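Local coordinates for protein putative adenylate cyclase (Vibrio parahaemolyticus, PDB 2ACA) that probably works as a class IV-type adenylate cyclase of the CYTH family, turning ATP into cyclic AMP and pyrophosphate, at residues E14-V19 with G134-F139; E35-N40 with I117-E122; S111-S116 with T126-D131. One frame throughout, in Å; residues are numbered along the deposited sequence.

Interaction 1: E14-V19 with G134-F139; sequences ELKYRV and GHFAEF. With PO4 (phosphate ion), chain C.
An antiparallel pairing joins Glu14–Val19, part of an outermost strand of the sheet, to Gly134–Phe139 of the last strand in the chain, within the eight-stranded antiparallel fold of CYTH proteins. The ladder illustrates how one pairing can present a polar face and an apolar one. Two rungs are regular: Leu15 N reaches Phe139 O at 2.9 Å, and Tyr17 N reaches Ala137 O at 2.6 Å, both nearly along the C=O axis.

On the polar face, Glu14 and Lys16 belong to the N-terminal ExExK signature of the family. With CG anti to the backbone N, Lys16 runs beside Glu138 in the same direction, then bends at its last two torsions. NZ thus makes a long salt bridge with Glu138 OE2, its hydrogen bond weak at 3.4 Å, and an equally weak bond of 3.2 Å to O2 of a phosphate ion, probably from the crystallisation liquor. The carboxylates of Glu14 and Glu138 cross obliquely, planes 66° apart, with Glu14 OE1 2.8 Å from Glu138 OE1 where the model is crowded. Their like charges may favour a cation or proton nearby, consistent with metal-assisted triphosphate chemistry in this family.

On the other face, beneath helices 22-30 and 152-162, the Tyr17 and Phe139 rings cross at about a right angle, CD1 to CD1 at 3.8 Å. Farther along, Val19 CG2 presses unusually tightly on Ala137 CB, at 3.3 Å.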
loop_
_atom_site.group_PDB
_atom_site.type_symbol
_atom_site.label_atom_id
_atom_site.label_comp_id
_atom_site.label_asym_id
_atom_site.label_seq_id
_atom_site.Cartn_x
_atom_site.Cartn_y
_atom_site.Cartn_z
ATOM N N GLU A 14 -22.058 -0.625 -8.559
ATOM C CA GLU A 14 -21.912 0.709 -9.120
ATOM C C GLU A 14 -22.602 0.834 -10.467
ATOM O O GLU A 14 -22.494 -0.053 -11.308
ATOM C CB GLU A 14 -20.421 1.010 -9.289
ATOM C CG GLU A 14 -20.073 2.389 -9.797
ATOM C CD GLU A 14 -18.602 2.498 -10.146
ATOM O OE1 GLU A 14 -18.058 3.625 -10.147
ATOM O OE2 GLU A 14 -17.984 1.449 -10.429
ATOM N N LEU A 15 -23.316 1.937 -10.659
ATOM C CA LEU A 15 -24.001 2.205 -11.919
ATOM C C LEU A 15 -23.409 3.480 -12.485
ATOM O O LEU A 15 -23.352 4.494 -11.794
ATOM C CB LEU A 15 -25.504 2.399 -11.703
ATOM C CG LEU A 15 -26.340 1.148 -11.441
ATOM C CD1 LEU A 15 -25.799 0.410 -10.236
ATOM C CD2 LEU A 15 -27.788 1.540 -11.209
ATOM N N LYS A 16 -22.974 3.432 -13.737
ATOM C CA LYS A 16 -22.379 4.600 -14.359
ATOM C C LYS A 16 -23.356 5.235 -15.330
ATOM O O LYS A 16 -24.049 4.546 -16.075
ATOM C CB LYS A 16 -21.102 4.227 -15.114
ATOM C CG LYS A 16 -20.316 5.437 -15.637
ATOM C CD LYS A 16 -19.334 5.043 -16.742
ATOM C CE LYS A 16 -18.510 3.813 -16.372
ATOM N NZ LYS A 16 -17.282 4.115 -15.595
ATOM N N TYR A 17 -23.401 6.559 -15.322
ATOM C CA TYR A 17 -24.290 7.280 -16.212
ATOM C C TYR A 17 -23.566 8.404 -16.916
ATOM O O TYR A 17 -22.541 8.899 -16.448
ATOM C CB TYR A 17 -25.474 7.883 -15.455
ATOM C CG TYR A 17 -26.430 6.888 -14.848
ATOM C CD1 TYR A 17 -26.183 6.334 -13.598
ATOM C CD2 TYR A 17 -27.594 6.504 -15.521
ATOM C CE1 TYR A 17 -27.069 5.425 -13.028
ATOM C CE2 TYR A 17 -28.484 5.595 -14.957
ATOM C CZ TYR A 17 -28.217 5.062 -13.712
ATOM O OH TYR A 17 -29.106 4.179 -13.138
ATOM N N ARG A 18 -24.128 8.803 -18.047
ATOM C CA ARG A 18 -23.601 9.887 -18.850
ATOM C C ARG A 18 -24.413 11.091 -18.363
ATOM O O ARG A 18 -25.638 11.007 -18.272
ATOM C CB ARG A 18 -23.919 9.611 -20.302
ATOM C CG ARG A 18 -23.026 10.261 -21.326
ATOM C CD ARG A 18 -23.492 9.740 -22.665
ATOM N NE ARG A 18 -24.082 8.414 -22.504
ATOM C CZ ARG A 18 -24.878 7.829 -23.390
ATOM N NH1 ARG A 18 -25.178 8.462 -24.518
ATOM N NH2 ARG A 18 -25.378 6.617 -23.138
ATOM N N VAL A 19 -23.749 12.192 -18.028
ATOM C CA VAL A 19 -24.459 13.376 -17.555
ATOM C C VAL A 19 -24.339 14.483 -18.603
ATOM O O VAL A 19 -23.254 15.021 -18.823
ATOM C CB VAL A 19 -23.866 13.901 -16.224
ATOM C CG1 VAL A 19 -24.691 15.068 -15.684
ATOM C CG2 VAL A 19 -23.791 12.794 -15.224
ATOM N N GLY A 134 -17.010 14.358 -22.323
ATOM C CA GLY A 134 -18.127 14.783 -21.493
ATOM C C GLY A 134 -18.116 14.393 -20.032
ATOM O O GLY A 134 -17.124 13.897 -19.498
ATOM N N HIS A 135 -19.260 14.635 -19.401
ATOM C CA HIS A 135 -19.477 14.355 -17.994
ATOM C C HIS A 135 -20.107 12.990 -17.740
ATOM O O HIS A 135 -21.015 12.567 -18.458
ATOM C CB HIS A 135 -20.370 15.433 -17.368
ATOM C CG HIS A 135 -19.740 16.788 -17.306
ATOM N ND1 HIS A 135 -19.376 17.493 -18.433
ATOM C CD2 HIS A 135 -19.423 17.575 -16.250
ATOM C CE1 HIS A 135 -18.864 18.656 -18.075
ATOM N NE2 HIS A 135 -18.882 18.732 -16.756
ATOM N N PHE A 136 -19.629 12.319 -16.695
ATOM C CA PHE A 136 -20.123 10.999 -16.311
ATOM C C PHE A 136 -20.473 11.017 -14.826
ATOM O O PHE A 136 -19.949 11.837 -14.070
ATOM C CB PHE A 136 -19.038 9.958 -16.579
ATOM C CG PHE A 136 -18.732 9.760 -18.033
ATOM C CD1 PHE A 136 -19.414 8.799 -18.769
ATOM C CD2 PHE A 136 -17.762 10.524 -18.668
ATOM C CE1 PHE A 136 -19.141 8.591 -20.122
ATOM C CE2 PHE A 136 -17.477 10.329 -20.021
ATOM C CZ PHE A 136 -18.174 9.354 -20.749
ATOM N N ALA A 137 -21.361 10.123 -14.409
ATOM C CA ALA A 137 -21.752 10.042 -13.007
ATOM C C ALA A 137 -21.801 8.590 -12.550
ATOM O O ALA A 137 -22.226 7.707 -13.297
ATOM C CB ALA A 137 -23.107 10.702 -12.792
ATOM N N GLU A 138 -21.357 8.344 -11.322
ATOM C CA GLU A 138 -21.365 6.996 -10.780
ATOM C C GLU A 138 -22.092 7.009 -9.452
ATOM O O GLU A 138 -21.896 7.912 -8.646
ATOM C CB GLU A 138 -19.940 6.479 -10.559
ATOM C CG GLU A 138 -19.036 6.582 -11.769
ATOM C CD GLU A 138 -17.672 5.947 -11.539
ATOM O OE1 GLU A 138 -17.066 6.192 -10.476
ATOM O OE2 GLU A 138 -17.202 5.205 -12.427
ATOM N N PHE A 139 -22.940 6.008 -9.243
ATOM C CA PHE A 139 -23.683 5.866 -8.004
ATOM C C PHE A 139 -23.280 4.507 -7.480
ATOM O O PHE A 139 -23.309 3.526 -8.222
ATOM C CB PHE A 139 -25.191 5.920 -8.270
ATOM C CG PHE A 139 -25.657 7.240 -8.808
ATOM C CD1 PHE A 139 -25.436 7.579 -10.134
ATOM C CD2 PHE A 139 -26.269 8.169 -7.975
ATOM C CE1 PHE A 139 -25.817 8.831 -10.628
ATOM C CE2 PHE A 139 -26.653 9.423 -8.460
ATOM C CZ PHE A 139 -26.424 9.751 -9.790
HETATM P P PO4 C . -14.744 1.924 -13.965
HETATM O O1 PO4 C . -13.951 1.184 -12.950
HETATM O O2 PO4 C . -15.138 3.245 -13.412
HETATM O O3 PO4 C . -15.961 1.145 -14.308
HETATM O O4 PO4 C . -13.924 2.120 -15.189
HETATM O O HOH W 1 -21.802 16.362 -20.311
#

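Interaction 2: E35-N40 with I117-E122; sequences EVMFEN and IFFVGE
A classic beta bulge interrupts this antiparallel pairing: Met37 and Phe38 both lie opposite Ile117, so the register slips by one residue between Val36 and Phe38. Met37, a selenomethionine in the crystal, takes the helix-like backbone angles usual for the first bulge position (phi -84°, psi -40°). The slip occurs where strands 35-49 and 106-120 adjoin in the CYTH sheet, and it shows how an extra residue can be absorbed without losing the ladder. Met37 N donates to Ile117 O at 3.1 Å, lying in the carbonyl plane, and Ile117 N returns a bond of 3.0 Å to Phe38 O, nearly along its C=O axis. Before the bulge the pairing is regular, with Phe119 N bonded to Glu35 O at 2.7 Å.

Ile117 is gripped by both bulge residues. The Phe38 side chain sits in the crowded position between backbone N and carbonyl carbon (chi1 67°), which brings the ring alongside Ile117, CZ to CG1 at 3.5 Å; Ile117 N lies over one ring face, offset toward the rim. Met37 extends fully, its selenium 4.1 Å from Ile117 CG2. The same atom makes an oblique Met-aromatic contact with the Phe119 ring.

Across the sheet, the edge of the Phe118 ring receives Val36 CG2 near its plane, and also the Glu39 carboxylate, whose OE1 stands 3.4 Å from Phe118 CE2.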
loop_
_atom_site.group_PDB
_atom_site.type_symbol
_atom_site.label_atom_id
_atom_site.label_comp_id
_atom_site.label_asym_id
_atom_site.label_seq_id
_atom_site.Cartn_x
_atom_site.Cartn_y
_atom_site.Cartn_z
ATOM N N GLU A 35 -22.948 15.027 2.128
ATOM C CA GLU A 35 -21.613 15.301 2.641
ATOM C C GLU A 35 -20.699 15.365 1.419
ATOM O O GLU A 35 -20.982 14.740 0.396
ATOM C CB GLU A 35 -21.160 14.176 3.579
ATOM C CG GLU A 35 -20.949 14.597 5.031
ATOM C CD GLU A 35 -19.801 15.579 5.204
ATOM O OE1 GLU A 35 -19.931 16.742 4.759
ATOM O OE2 GLU A 35 -18.764 15.186 5.783
ATOM N N VAL A 36 -19.610 16.118 1.517
ATOM C CA VAL A 36 -18.689 16.247 0.396
ATOM C C VAL A 36 -17.305 15.706 0.729
ATOM O O VAL A 36 -16.690 16.125 1.706
ATOM C CB VAL A 36 -18.554 17.716 -0.029
ATOM C CG1 VAL A 36 -17.705 17.819 -1.275
ATOM C CG2 VAL A 36 -19.926 18.309 -0.266
HETATM N N MSE A 37 -16.820 14.773 -0.087
HETATM C CA MSE A 37 -15.501 14.184 0.128
HETATM C C MSE A 37 -14.465 15.106 -0.510
HETATM O O MSE A 37 -13.385 15.325 0.030
HETATM C CB MSE A 37 -15.439 12.782 -0.489
HETATM C CG MSE A 37 -14.156 12.022 -0.191
HETATM SE SE MSE A 37 -14.121 10.233 -0.949
HETATM C CE MSE A 37 -12.574 9.536 -0.024
ATOM N N PHE A 38 -14.805 15.641 -1.673
ATOM C CA PHE A 38 -13.940 16.575 -2.372
ATOM C C PHE A 38 -14.587 16.921 -3.700
ATOM O O PHE A 38 -15.365 16.141 -4.239
ATOM C CB PHE A 38 -12.528 15.990 -2.571
ATOM C CG PHE A 38 -12.471 14.815 -3.501
ATOM C CD1 PHE A 38 -12.570 14.995 -4.877
ATOM C CD2 PHE A 38 -12.314 13.525 -3.001
ATOM C CE1 PHE A 38 -12.508 13.906 -5.740
ATOM C CE2 PHE A 38 -12.254 12.431 -3.858
ATOM C CZ PHE A 38 -12.350 12.621 -5.227
ATOM N N GLU A 39 -14.272 18.098 -4.216
ATOM C CA GLU A 39 -14.841 18.541 -5.474
ATOM C C GLU A 39 -13.748 19.061 -6.387
ATOM O O GLU A 39 -12.774 19.650 -5.922
ATOM C CB GLU A 39 -15.849 19.665 -5.221
ATOM C CG GLU A 39 -16.971 19.318 -4.251
ATOM C CD GLU A 39 -17.776 20.545 -3.847
ATOM O OE1 GLU A 39 -18.754 20.404 -3.086
ATOM O OE2 GLU A 39 -17.422 21.655 -4.291
ATOM N N ASN A 40 -13.915 18.828 -7.682
ATOM C CA ASN A 40 -12.974 19.296 -8.699
ATOM C C ASN A 40 -11.480 18.964 -8.522
ATOM O O ASN A 40 -10.615 19.790 -8.831
ATOM C CB ASN A 40 -13.147 20.807 -8.876
ATOM C CG ASN A 40 -14.585 21.193 -9.205
ATOM O OD1 ASN A 40 -15.159 20.714 -10.180
ATOM N ND2 ASN A 40 -15.171 22.060 -8.387
ATOM N N ILE A 117 -16.644 13.779 -5.587
ATOM C CA ILE A 117 -17.344 12.701 -4.913
ATOM C C ILE A 117 -18.178 13.255 -3.759
ATOM O O ILE A 117 -17.681 14.036 -2.941
ATOM C CB ILE A 117 -16.354 11.646 -4.378
ATOM C CG1 ILE A 117 -15.523 11.087 -5.539
ATOM C CG2 ILE A 117 -17.116 10.516 -3.683
ATOM C CD1 ILE A 117 -14.659 9.870 -5.177
ATOM N N PHE A 118 -19.451 12.857 -3.709
ATOM C CA PHE A 118 -20.362 13.306 -2.661
ATOM C C PHE A 118 -20.989 12.130 -1.940
ATOM O O PHE A 118 -21.041 11.022 -2.465
ATOM C CB PHE A 118 -21.481 14.166 -3.240
ATOM C CG PHE A 118 -21.001 15.286 -4.099
ATOM C CD1 PHE A 118 -20.842 15.107 -5.466
ATOM C CD2 PHE A 118 -20.706 16.524 -3.546
ATOM C CE1 PHE A 118 -20.396 16.140 -6.270
ATOM C CE2 PHE A 118 -20.256 17.567 -4.345
ATOM C CZ PHE A 118 -20.102 17.375 -5.710
ATOM N N PHE A 119 -21.473 12.391 -0.732
ATOM C CA PHE A 119 -22.105 11.372 0.088
ATOM C C PHE A 119 -23.581 11.706 0.296
ATOM O O PHE A 119 -23.941 12.871 0.479
ATOM C CB PHE A 119 -21.424 11.294 1.463
ATOM C CG PHE A 119 -20.006 10.782 1.432
ATOM C CD1 PHE A 119 -19.182 10.933 2.549
ATOM C CD2 PHE A 119 -19.498 10.127 0.316
ATOM C CE1 PHE A 119 -17.879 10.436 2.551
ATOM C CE2 PHE A 119 -18.192 9.626 0.310
ATOM C CZ PHE A 119 -17.383 9.782 1.432
ATOM N N VAL A 120 -24.426 10.681 0.258
ATOM C CA VAL A 120 -25.860 10.832 0.482
ATOM C C VAL A 120 -26.214 9.540 1.191
ATOM O O VAL A 120 -26.530 8.534 0.554
ATOM C CB VAL A 120 -26.650 10.930 -0.838
ATOM C CG1 VAL A 120 -28.138 10.916 -0.549
ATOM C CG2 VAL A 120 -26.286 12.215 -1.572
ATOM N N GLY A 121 -26.141 9.569 2.516
ATOM C CA GLY A 121 -26.413 8.375 3.288
ATOM C C GLY A 121 -25.142 7.554 3.217
ATOM O O GLY A 121 -24.060 8.061 3.509
ATOM N N GLU A 122 -25.263 6.293 2.820
ATOM C CA GLU A 122 -24.099 5.424 2.701
ATOM C C GLU A 122 -23.753 5.268 1.224
ATOM O O GLU A 122 -22.798 4.577 0.863
ATOM C CB GLU A 122 -24.394 4.050 3.309
ATOM C CG GLU A 122 -25.480 3.263 2.592
ATOM C CD GLU A 122 -25.761 1.934 3.255
ATOM O OE1 GLU A 122 -24.807 1.144 3.432
ATOM O OE2 GLU A 122 -26.934 1.671 3.602
#

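Interaction 3: S111-S116 with T126-D131; sequences SKKIRS and TLDFLD. With PO4 (phosphate ion), chain D.
An arginine held by an aspartate at a phosphate-binding site is the heart of this contact. Arg115 and Asp128 form a non-hydrogen-bonded pair with their side chains side by side, pointing the same way. The arginine chain leaves with CG anti to the backbone N and kinks at chi3 (-71°), turning the flank of the guanidinium to the carboxylate. The grip is side-on and two-pronged: NE bonds to Asp128 OD2 at 2.8 Å, and NH2 to OD1 at 2.7 Å in an almost straight line (176°). Each oxygen uses its syn lone pair, and the planes are only 17° apart. Such a pair fixes the rotation of the guanidinium and leaves NH1 directed at phosphate O3, at 2.9 Å in a weak bond; Arg65 binds the same ion, and Glu43 gives NH1 a salt bridge. The phosphate probably came from the crystallisation liquor, yet its place is consistent with triphosphate binding inside the strand tunnel known for CYTH proteins.

The pairing belongs to the beta hairpin of strands 106-120 and 123-130. Leu127 N donates to Ser116 O at 2.8 Å, while Phe129 N reaches Ile114 O at 3.1 Å, each in the carbonyl plane. Ser116 OG accepts the N-H of Asn40 from the neighbouring strand.

Lys113 bends at three torsions, so that CE rather than NZ approaches Asp128 OD1, at 3.4 Å and without a salt bridge; the lysine forms a cation-pi contact with Tyr175. The methyl CG2 of Thr126 lies over one face of the Arg115 guanidinium, 3.2 Å from NE.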
loop_
_atom_site.group_PDB
_atom_site.type_symbol
_atom_site.label_atom_id
_atom_site.label_comp_id
_atom_site.label_asym_id
_atom_site.label_seq_id
_atom_site.Cartn_x
_atom_site.Cartn_y
_atom_site.Cartn_z
ATOM N N SER A 111 -4.038 7.599 -16.922
ATOM C CA SER A 111 -5.120 8.511 -17.255
ATOM C C SER A 111 -5.308 9.609 -16.233
ATOM O O SER A 111 -4.902 9.476 -15.074
ATOM C CB SER A 111 -6.425 7.732 -17.388
ATOM O OG SER A 111 -6.745 7.096 -16.160
ATOM N N LYS A 112 -5.935 10.695 -16.682
ATOM C CA LYS A 112 -6.238 11.849 -15.846
ATOM C C LYS A 112 -7.697 12.234 -16.065
ATOM O O LYS A 112 -8.248 12.019 -17.143
ATOM C CB LYS A 112 -5.352 13.045 -16.211
ATOM C CG LYS A 112 -3.876 12.869 -15.911
ATOM C CD LYS A 112 -3.159 14.213 -15.956
ATOM C CE LYS A 112 -1.656 14.065 -15.738
ATOM N NZ LYS A 112 -0.981 13.356 -16.867
ATOM N N LYS A 113 -8.322 12.813 -15.049
ATOM C CA LYS A 113 -9.716 13.221 -15.160
ATOM C C LYS A 113 -9.979 14.114 -13.962
ATOM O O LYS A 113 -9.252 14.050 -12.968
ATOM C CB LYS A 113 -10.647 11.999 -15.108
ATOM C CG LYS A 113 -10.904 11.500 -13.693
ATOM C CD LYS A 113 -11.023 9.981 -13.577
ATOM C CE LYS A 113 -12.338 9.448 -14.098
ATOM N NZ LYS A 113 -12.339 9.410 -15.573
ATOM N N ILE A 114 -10.999 14.962 -14.068
ATOM C CA ILE A 114 -11.365 15.851 -12.980
ATOM C C ILE A 114 -12.522 15.141 -12.296
ATOM O O ILE A 114 -13.475 14.724 -12.955
ATOM C CB ILE A 114 -11.804 17.238 -13.513
ATOM C CG1 ILE A 114 -10.676 17.846 -14.351
ATOM C CG2 ILE A 114 -12.136 18.168 -12.360
ATOM C CD1 ILE A 114 -9.360 18.049 -13.590
ATOM N N ARG A 115 -12.443 14.988 -10.982
ATOM C CA ARG A 115 -13.493 14.274 -10.273
ATOM C C ARG A 115 -14.029 14.937 -9.006
ATOM O O ARG A 115 -13.343 15.726 -8.352
ATOM C CB ARG A 115 -12.996 12.852 -9.955
ATOM C CG ARG A 115 -13.759 12.123 -8.851
ATOM C CD ARG A 115 -13.335 10.661 -8.754
ATOM N NE ARG A 115 -13.833 9.911 -9.896
ATOM C CZ ARG A 115 -13.732 8.599 -10.047
ATOM N NH1 ARG A 115 -13.131 7.863 -9.120
ATOM N NH2 ARG A 115 -14.271 8.018 -11.115
ATOM N N SER A 116 -15.277 14.604 -8.687
ATOM C CA SER A 116 -15.958 15.095 -7.499
ATOM C C SER A 116 -16.718 13.921 -6.903
ATOM O O SER A 116 -17.349 13.149 -7.627
ATOM C CB SER A 116 -16.953 16.209 -7.846
ATOM O OG SER A 116 -16.294 17.408 -8.199
ATOM N N THR A 126 -20.455 10.049 -7.709
ATOM C CA THR A 126 -19.241 10.527 -8.366
ATOM C C THR A 126 -19.557 11.285 -9.656
ATOM O O THR A 126 -20.299 10.805 -10.511
ATOM C CB THR A 126 -18.285 9.342 -8.697
ATOM O OG1 THR A 126 -17.888 8.703 -7.479
ATOM C CG2 THR A 126 -17.027 9.829 -9.415
ATOM N N LEU A 127 -18.984 12.473 -9.793
ATOM C CA LEU A 127 -19.191 13.271 -10.993
ATOM C C LEU A 127 -17.821 13.471 -11.656
ATOM O O LEU A 127 -16.919 14.064 -11.071
ATOM C CB LEU A 127 -19.834 14.618 -10.630
ATOM C CG LEU A 127 -20.128 15.563 -11.800
ATOM C CD1 LEU A 127 -21.113 14.893 -12.741
ATOM C CD2 LEU A 127 -20.703 16.886 -11.299
ATOM N N ASP A 128 -17.675 12.966 -12.878
ATOM C CA ASP A 128 -16.417 13.054 -13.610
ATOM C C ASP A 128 -16.514 13.854 -14.894
ATOM O O ASP A 128 -17.586 13.969 -15.494
ATOM C CB ASP A 128 -15.925 11.649 -13.966
ATOM C CG ASP A 128 -15.591 10.824 -12.752
ATOM O OD1 ASP A 128 -15.516 9.584 -12.885
ATOM O OD2 ASP A 128 -15.396 11.412 -11.669
ATOM N N PHE A 129 -15.383 14.393 -15.328
ATOM C CA PHE A 129 -15.333 15.140 -16.572
ATOM C C PHE A 129 -14.114 14.761 -17.394
ATOM O O PHE A 129 -12.976 15.121 -17.056
ATOM C CB PHE A 129 -15.290 16.646 -16.332
ATOM C CG PHE A 129 -14.972 17.438 -17.573
ATOM C CD1 PHE A 129 -15.853 17.445 -18.653
ATOM C CD2 PHE A 129 -13.777 18.144 -17.676
ATOM C CE1 PHE A 129 -15.546 18.141 -19.816
ATOM C CE2 PHE A 129 -13.462 18.841 -18.830
ATOM C CZ PHE A 129 -14.347 18.841 -19.905
ATOM N N LEU A 130 -14.340 14.036 -18.475
ATOM C CA LEU A 130 -13.237 13.672 -19.330
ATOM C C LEU A 130 -13.195 14.685 -20.450
ATOM O O LEU A 130 -14.124 14.782 -21.262
ATOM C CB LEU A 130 -13.425 12.276 -19.896
ATOM C CG LEU A 130 -12.483 11.195 -19.394
ATOM C CD1 LEU A 130 -12.714 10.930 -17.915
ATOM C CD2 LEU A 130 -12.736 9.950 -20.221
ATOM N N ASP A 131 -12.117 15.457 -20.470
ATOM C CA ASP A 131 -11.933 16.473 -21.487
ATOM C C ASP A 131 -12.090 15.769 -22.825
ATOM O O ASP A 131 -11.365 14.820 -23.118
ATOM C CB ASP A 131 -10.543 17.094 -21.350
ATOM C CG ASP A 131 -10.292 18.190 -22.358
ATOM O OD1 ASP A 131 -10.262 17.887 -23.572
ATOM O OD2 ASP A 131 -10.125 19.364 -21.948
HETATM P P PO4 D . -14.165 4.028 -9.641
HETATM O O1 PO4 D . -13.653 4.133 -11.033
HETATM O O2 PO4 D . -15.344 3.123 -9.612
HETATM O O3 PO4 D . -14.562 5.373 -9.159
HETATM O O4 PO4 D . -13.101 3.482 -8.762
#

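Starting from the N terminus, the first strand waits until the last one, 134-143, before interaction 1 closes a loop of more than a hundred residues that contains the other two contacts. Interaction 2 begins at 35-40 and closes on 117-122. Interaction 3 opens at 111-116 and closes a short hairpin at 126-131, so it crosses interaction 2 while both nest inside interaction 1. Strand 106-120 is shared by interactions 2 and 3, where Phe38 CE1 packs on Arg115 O. Strands 123-130 and 134-143 connect interactions 3 and 1 through backbone bonds such as Thr126 with Glu138. Five neighbouring strands of one sheet are thus joined side by side.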